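Local coordinates for protein C-domain type II peptide synthetase (Streptomyces globisporus, PDB 4ZNM) that belongs to the condensation-domain family, as a type II protein of the peptide synthetase group, at residues 310-318 with 340-350. Residues are numbered along the deposited sequence; the frame is centred on the assembly and turned at random.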
ATOM      1  N   PHE A 310      -9.435  -0.392   2.162  1.00 21.49           N
ATOM      2  CA  PHE A 310      -9.769  -0.871   3.497  1.00 23.06           C
ATOM      3  C   PHE A 310      -8.687  -0.616   4.525  1.00 25.68           C
ATOM      4  O   PHE A 310      -8.901  -0.848   5.702  1.00 24.92           O
ATOM      5  CB  PHE A 310     -10.033  -2.397   3.434  1.00 21.55           C
ATOM      6  CG  PHE A 310     -11.350  -2.753   2.812  1.00 25.14           C
ATOM      7  CD1 PHE A 310     -11.579  -2.536   1.472  1.00 24.49           C
ATOM      8  CD2 PHE A 310     -12.349  -3.333   3.565  1.00 28.29           C
ATOM      9  CE1 PHE A 310     -12.788  -2.873   0.893  1.00 23.41           C
ATOM     10  CE2 PHE A 310     -13.555  -3.666   2.993  1.00 27.74           C
ATOM     11  CZ  PHE A 310     -13.779  -3.431   1.660  1.00 25.65           C
ATOM     12  N   ILE A 311      -7.494  -0.217   4.092  1.00 21.78           N
ATOM     13  CA  ILE A 311      -6.350  -0.274   4.988  1.00 19.90           C
ATOM     14  C   ILE A 311      -6.541   0.705   6.153  1.00 20.45           C
ATOM     15  O   ILE A 311      -7.260   1.703   6.031  1.00 22.66           O
ATOM     16  CB  ILE A 311      -5.035  -0.012   4.248  1.00 21.10           C
ATOM     17  CG1 ILE A 311      -5.068   1.324   3.512  1.00 27.39           C
ATOM     18  CG2 ILE A 311      -4.723  -1.196   3.308  1.00 24.07           C
ATOM     19  CD1 ILE A 311      -3.743   1.639   2.791  1.00 32.58           C
ATOM     20  N   ASN A 312      -5.896   0.413   7.276  1.00 24.49           N
ATOM     21  CA  ASN A 312      -6.134   1.182   8.511  1.00 22.74           C
ATOM     22  C   ASN A 312      -4.810   1.489   9.236  1.00 25.43           C
ATOM     23  O   ASN A 312      -4.001   0.619   9.503  1.00 22.84           O
ATOM     24  CB  ASN A 312      -7.095   0.417   9.406  1.00 23.52           C
ATOM     25  CG  ASN A 312      -7.421   1.154  10.684  1.00 20.95           C
ATOM     26  OD1 ASN A 312      -7.702   2.367  10.679  1.00 24.25           O
ATOM     27  ND2 ASN A 312      -7.384   0.426  11.790  1.00 23.11           N
ATOM     28  N   PHE A 313      -4.591   2.770   9.465  1.00 22.11           N
ATOM     29  CA  PHE A 313      -3.432   3.304  10.179  1.00 21.77           C
ATOM     30  C   PHE A 313      -3.469   2.787  11.616  1.00 23.46           C
ATOM     31  O   PHE A 313      -4.466   2.969  12.312  1.00 25.89           O
ATOM     32  CB  PHE A 313      -3.524   4.840  10.087  1.00 28.16           C
ATOM     33  CG  PHE A 313      -2.313   5.603  10.532  1.00 24.48           C
ATOM     34  CD1 PHE A 313      -1.333   5.980   9.619  1.00 34.48           C
ATOM     35  CD2 PHE A 313      -2.202   6.026  11.860  1.00 29.13           C
ATOM     36  CE1 PHE A 313      -0.251   6.756  10.007  1.00 29.61           C
ATOM     37  CE2 PHE A 313      -1.124   6.796  12.262  1.00 33.61           C
ATOM     38  CZ  PHE A 313      -0.148   7.166  11.324  1.00 34.17           C
ATOM     39  N   LEU A 314      -2.416   2.094  12.035  1.00 25.06           N
ATOM     40  CA  LEU A 314      -2.441   1.313  13.266  1.00 23.28           C
ATOM     41  C   LEU A 314      -1.150   1.547  14.070  1.00 24.99           C
ATOM     42  O   LEU A 314      -0.069   1.104  13.670  1.00 29.25           O
ATOM     43  CB  LEU A 314      -2.597  -0.172  12.944  1.00 25.98           C
ATOM     44  CG  LEU A 314      -2.579  -1.134  14.135  1.00 31.05           C
ATOM     45  CD1 LEU A 314      -3.772  -0.871  15.055  1.00 24.31           C
ATOM     46  CD2 LEU A 314      -2.533  -2.599  13.681  1.00 28.79           C
ATOM     47  N   PRO A 315      -1.244   2.264  15.193  1.00 25.46           N
ATOM     48  CA  PRO A 315       0.023   2.593  15.865  1.00 26.12           C
ATOM     49  C   PRO A 315       0.562   1.445  16.714  1.00 22.74           C
ATOM     50  O   PRO A 315      -0.176   0.817  17.474  1.00 29.41           O
ATOM     51  CB  PRO A 315      -0.338   3.809  16.718  1.00 28.47           C
ATOM     52  CG  PRO A 315      -1.821   3.786  16.849  1.00 35.27           C
ATOM     53  CD  PRO A 315      -2.364   3.097  15.654  1.00 32.44           C
ATOM     54  N   LEU A 316       1.856   1.181  16.550  1.00 24.13           N
ATOM     55  CA  LEU A 316       2.545   0.085  17.243  1.00 23.19           C
ATOM     56  C   LEU A 316       3.574   0.683  18.176  1.00 27.35           C
ATOM     57  O   LEU A 316       4.563   1.243  17.711  1.00 25.91           O
ATOM     58  CB  LEU A 316       3.230  -0.855  16.241  1.00 22.42           C
ATOM     59  CG  LEU A 316       2.292  -1.488  15.222  1.00 22.57           C
ATOM     60  CD1 LEU A 316       2.996  -2.412  14.271  1.00 30.40           C
ATOM     61  CD2 LEU A 316       1.159  -2.219  15.894  1.00 26.37           C
ATOM     62  N   ARG A 317       3.323   0.583  19.479  1.00 26.79           N
ATOM     63  CA  ARG A 317       4.234   1.129  20.478  1.00 25.35           C
ATOM     64  C   ARG A 317       4.971   0.031  21.202  1.00 26.74           C
ATOM     65  O   ARG A 317       4.344  -0.792  21.838  1.00 26.12           O
ATOM     66  CB  ARG A 317       3.482   1.953  21.500  1.00 30.59           C
ATOM     67  CG  ARG A 317       4.388   2.583  22.544  1.00 31.84           C
ATOM     68  CD  ARG A 317       3.592   3.407  23.521  1.00 28.66           C
ATOM     69  NE  ARG A 317       4.437   4.291  24.334  1.00 30.10           N
ATOM     70  CZ  ARG A 317       4.004   4.975  25.388  1.00 32.74           C
ATOM     71  NH1 ARG A 317       2.748   4.874  25.791  1.00 33.53           N
ATOM     72  NH2 ARG A 317       4.815   5.788  26.030  1.00 37.20           N
ATOM     73  N   THR A 318       6.299   0.057  21.132  1.00 25.87           N
ATOM     74  CA  THR A 318       7.128  -0.944  21.802  1.00 27.91           C
ATOM     75  C   THR A 318       8.232  -0.282  22.604  1.00 28.38           C
ATOM     76  O   THR A 318       8.853   0.697  22.158  1.00 29.73           O
ATOM     77  CB  THR A 318       7.769  -1.906  20.789  1.00 30.93           C
ATOM     78  OG1 THR A 318       6.756  -2.414  19.929  1.00 30.93           O
ATOM     79  CG2 THR A 318       8.448  -3.089  21.488  1.00 36.05           C
ATOM     80  N   ALA A 340      -2.366  -5.073  19.343  1.00 31.79           N
ATOM     81  CA  ALA A 340      -2.818  -3.995  18.460  1.00 27.86           C
ATOM     82  C   ALA A 340      -3.955  -4.510  17.582  1.00 31.16           C
ATOM     83  O   ALA A 340      -4.993  -3.866  17.451  1.00 34.70           O
ATOM     84  CB  ALA A 340      -1.677  -3.471  17.605  1.00 31.49           C
ATOM     85  N   PHE A 341      -3.777  -5.699  17.017  1.00 24.83           N
ATOM     86  CA  PHE A 341      -4.798  -6.265  16.175  1.00 29.79           C
ATOM     87  C   PHE A 341      -6.012  -6.679  17.008  1.00 26.30           C
ATOM     88  O   PHE A 341      -7.135  -6.554  16.549  1.00 29.94           O
ATOM     89  CB  PHE A 341      -4.233  -7.453  15.380  1.00 37.15           C
ATOM     90  CG  PHE A 341      -3.275  -7.044  14.275  1.00 44.22           C
ATOM     91  CD1 PHE A 341      -3.736  -6.352  13.165  1.00 49.11           C
ATOM     92  CD2 PHE A 341      -1.928  -7.362  14.340  1.00 57.45           C
ATOM     93  CE1 PHE A 341      -2.870  -5.975  12.158  1.00 50.41           C
ATOM     94  CE2 PHE A 341      -1.058  -6.991  13.323  1.00 62.25           C
ATOM     95  CZ  PHE A 341      -1.530  -6.292  12.237  1.00 55.81           C
ATOM     96  N   THR A 342      -5.804  -7.168  18.226  1.00 26.89           N
ATOM     97  CA  THR A 342      -6.949  -7.537  19.073  1.00 31.40           C
ATOM     98  C   THR A 342      -7.842  -6.335  19.321  1.00 31.87           C
ATOM     99  O   THR A 342      -9.071  -6.433  19.300  1.00 34.58           O
ATOM    100  CB  THR A 342      -6.497  -8.103  20.423  1.00 38.15           C
ATOM    101  OG1 THR A 342      -5.883  -9.368  20.200  1.00 38.69           O
ATOM    102  CG2 THR A 342      -7.683  -8.277  21.394  1.00 41.13           C
ATOM    103  N   HIS A 343      -7.215  -5.187  19.543  1.00 28.70           N
ATOM    104  CA  HIS A 343      -7.975  -3.991  19.897  1.00 35.56           C
ATOM    105  C   HIS A 343      -8.076  -3.012  18.763  1.00 28.20           C
ATOM    106  O   HIS A 343      -8.347  -1.830  18.984  1.00 28.37           O
ATOM    107  CB  HIS A 343      -7.346  -3.298  21.094  1.00 34.39           C
ATOM    108  CG  HIS A 343      -7.376  -4.123  22.340  1.00 35.72           C
ATOM    109  ND1 HIS A 343      -8.527  -4.307  23.077  1.00 39.54           N
ATOM    110  CD2 HIS A 343      -6.398  -4.802  22.984  1.00 41.01           C
ATOM    111  CE1 HIS A 343      -8.253  -5.062  24.133  1.00 41.33           C
ATOM    112  NE2 HIS A 343      -6.968  -5.369  24.104  1.00 40.25           N
ATOM    113  N   GLU A 344      -7.885  -3.495  17.544  1.00 27.23           N
ATOM    114  CA  GLU A 344      -7.788  -2.570  16.423  1.00 26.04           C
ATOM    115  C   GLU A 344      -9.036  -1.700  16.308  1.00 26.72           C
ATOM    116  O   GLU A 344     -10.170  -2.181  16.372  1.00 27.61           O
ATOM    117  CB  GLU A 344      -7.559  -3.305  15.097  1.00 29.50           C
ATOM    118  CG  GLU A 344      -7.458  -2.332  13.940  1.00 31.00           C
ATOM    119  CD  GLU A 344      -7.081  -2.956  12.574  1.00 33.09           C
ATOM    120  OE1 GLU A 344      -6.817  -4.170  12.518  1.00 31.05           O
ATOM    121  OE2 GLU A 344      -7.077  -2.208  11.556  1.00 28.81           O
ATOM    122  N   LEU A 345      -8.795  -0.413  16.075  1.00 27.45           N
ATOM    123  CA  LEU A 345      -9.868   0.533  15.775  1.00 27.13           C
ATOM    124  C   LEU A 345      -9.590   1.374  14.536  1.00 26.82           C
ATOM    125  O   LEU A 345      -8.430   1.697  14.253  1.00 26.27           O
ATOM    126  CB  LEU A 345     -10.071   1.481  16.962  1.00 27.53           C
ATOM    127  CG  LEU A 345     -10.572   0.895  18.292  1.00 31.19           C
ATOM    128  CD1 LEU A 345     -10.579   1.993  19.327  1.00 31.28           C
ATOM    129  CD2 LEU A 345     -11.969   0.287  18.139  1.00 29.39           C
ATOM    130  N   PRO A 346     -10.653   1.787  13.835  1.00 27.60           N
ATOM    131  CA  PRO A 346     -10.436   2.768  12.765  1.00 27.51           C
ATOM    132  C   PRO A 346      -9.749   4.001  13.327  1.00 32.08           C
ATOM    133  O   PRO A 346     -10.258   4.601  14.291  1.00 29.36           O
ATOM    134  CB  PRO A 346     -11.849   3.101  12.271  1.00 28.69           C
ATOM    135  CG  PRO A 346     -12.775   2.154  12.980  1.00 30.77           C
ATOM    136  CD  PRO A 346     -12.080   1.650  14.176  1.00 28.77           C
ATOM    137  N   PHE A 347      -8.627   4.386  12.724  1.00 26.51           N
ATOM    138  CA  PHE A 347      -7.789   5.416  13.303  1.00 26.26           C
ATOM    139  C   PHE A 347      -8.528   6.744  13.521  1.00 27.23           C
ATOM    140  O   PHE A 347      -8.268   7.429  14.498  1.00 27.42           O
ATOM    141  CB  PHE A 347      -6.549   5.653  12.435  1.00 25.54           C
ATOM    142  CG  PHE A 347      -5.520   6.538  13.090  1.00 25.31           C
ATOM    143  CD1 PHE A 347      -5.275   7.802  12.619  1.00 25.67           C
ATOM    144  CD2 PHE A 347      -4.806   6.100  14.187  1.00 24.94           C
ATOM    145  CE1 PHE A 347      -4.317   8.626  13.221  1.00 26.28           C
ATOM    146  CE2 PHE A 347      -3.853   6.913  14.783  1.00 27.15           C
ATOM    147  CZ  PHE A 347      -3.618   8.174  14.299  1.00 27.31           C
ATOM    148  N   SER A 348      -9.438   7.113  12.618  1.00 30.09           N
ATOM    149  CA  SER A 348     -10.142   8.389  12.739  1.00 35.81           C
ATOM    150  C   SER A 348     -11.003   8.432  14.013  1.00 36.68           C
ATOM    151  O   SER A 348     -11.258   9.508  14.556  1.00 34.53           O
ATOM    152  CB  SER A 348     -11.013   8.650  11.500  1.00 36.02           C
ATOM    153  OG  SER A 348     -12.080   7.725  11.465  1.00 34.34           O
ATOM    154  N   ARG A 349     -11.397   7.263  14.510  1.00 35.52           N
ATOM    155  CA  ARG A 349     -12.095   7.145  15.793  1.00 40.31           C
ATOM    156  C   ARG A 349     -11.164   7.010  17.006  1.00 40.33           C
ATOM    157  O   ARG A 349     -11.535   7.332  18.134  1.00 43.68           O
ATOM    158  CB  ARG A 349     -13.043   5.931  15.764  1.00 40.92           C
ATOM    159  CG  ARG A 349     -14.281   6.127  14.884  1.00 53.42           C
ATOM    160  CD  ARG A 349     -15.183   7.270  15.375  1.00 62.30           C
ATOM    161  NE  ARG A 349     -16.246   7.579  14.413  1.00 66.34           N
ATOM    162  CZ  ARG A 349     -17.457   7.024  14.414  1.00 64.61           C
ATOM    163  NH1 ARG A 349     -18.347   7.377  13.490  1.00 64.29           N
ATOM    164  NH2 ARG A 349     -17.781   6.110  15.326  1.00 64.96           N
ATOM    165  N   LEU A 350      -9.967   6.498  16.777  1.00 36.28           N
ATOM    166  CA  LEU A 350      -9.009   6.327  17.855  1.00 31.09           C
ATOM    167  C   LEU A 350      -8.322   7.653  18.195  1.00 36.63           C
ATOM    168  O   LEU A 350      -8.144   7.971  19.348  1.00 33.50           O
ATOM    169  CB  LEU A 350      -7.966   5.284  17.475  1.00 30.76           C
ATOM    170  CG  LEU A 350      -6.708   5.198  18.348  1.00 29.60           C
ATOM    171  CD1 LEU A 350      -7.115   4.987  19.791  1.00 40.03           C
ATOM    172  CD2 LEU A 350      -5.776   4.093  17.905  1.00 40.07           C
TER
HETATM  173  O   HOH W   1      -5.989   2.675  14.567  1.00 26.80           O
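Asn312 and residues 344-347 exemplify how one side-chain amide can tie a strand to a chain turning into a helix. Asn312 OD1 accepts from Phe347 N at 3.0 Å, in the carbonyl plane on a lone pair. Asn312 ND2 spends both hydrogens: one reaches Leu345 O from above that carbonyl's plane, the other meets the anti lone pair of Glu344 OE2 at 2.7 Å and 169°. With amide and carboxylate nearly coplanar and three bonds drawn on, the amide's flip is settled. Ser295 OG of strand 288-295 also hydrogen-bonds this OE2, so the oxygen has two partners.

Packing is close just beyond. Phe313 sends its CD2 edge over the centre of the Phe347 ring in a T-shaped (edge-to-face) pair, centroids 4.4 Å apart; both side chains, CG anti to the backbone N, run the same way. A water donates to both Phe313 O and Leu345 O. The contact is looser toward exposed Phe341, where Leu314 CD2 lies off-centre over one face of the ring in a CH-pi contact, 3.7 Å from Phe341 CE1.

Strand 312-319 pairs antiparallel with strand 288-295, while helix 207-219 packs on Leu345 and Leu350, and helix 22-28 touches Pro346.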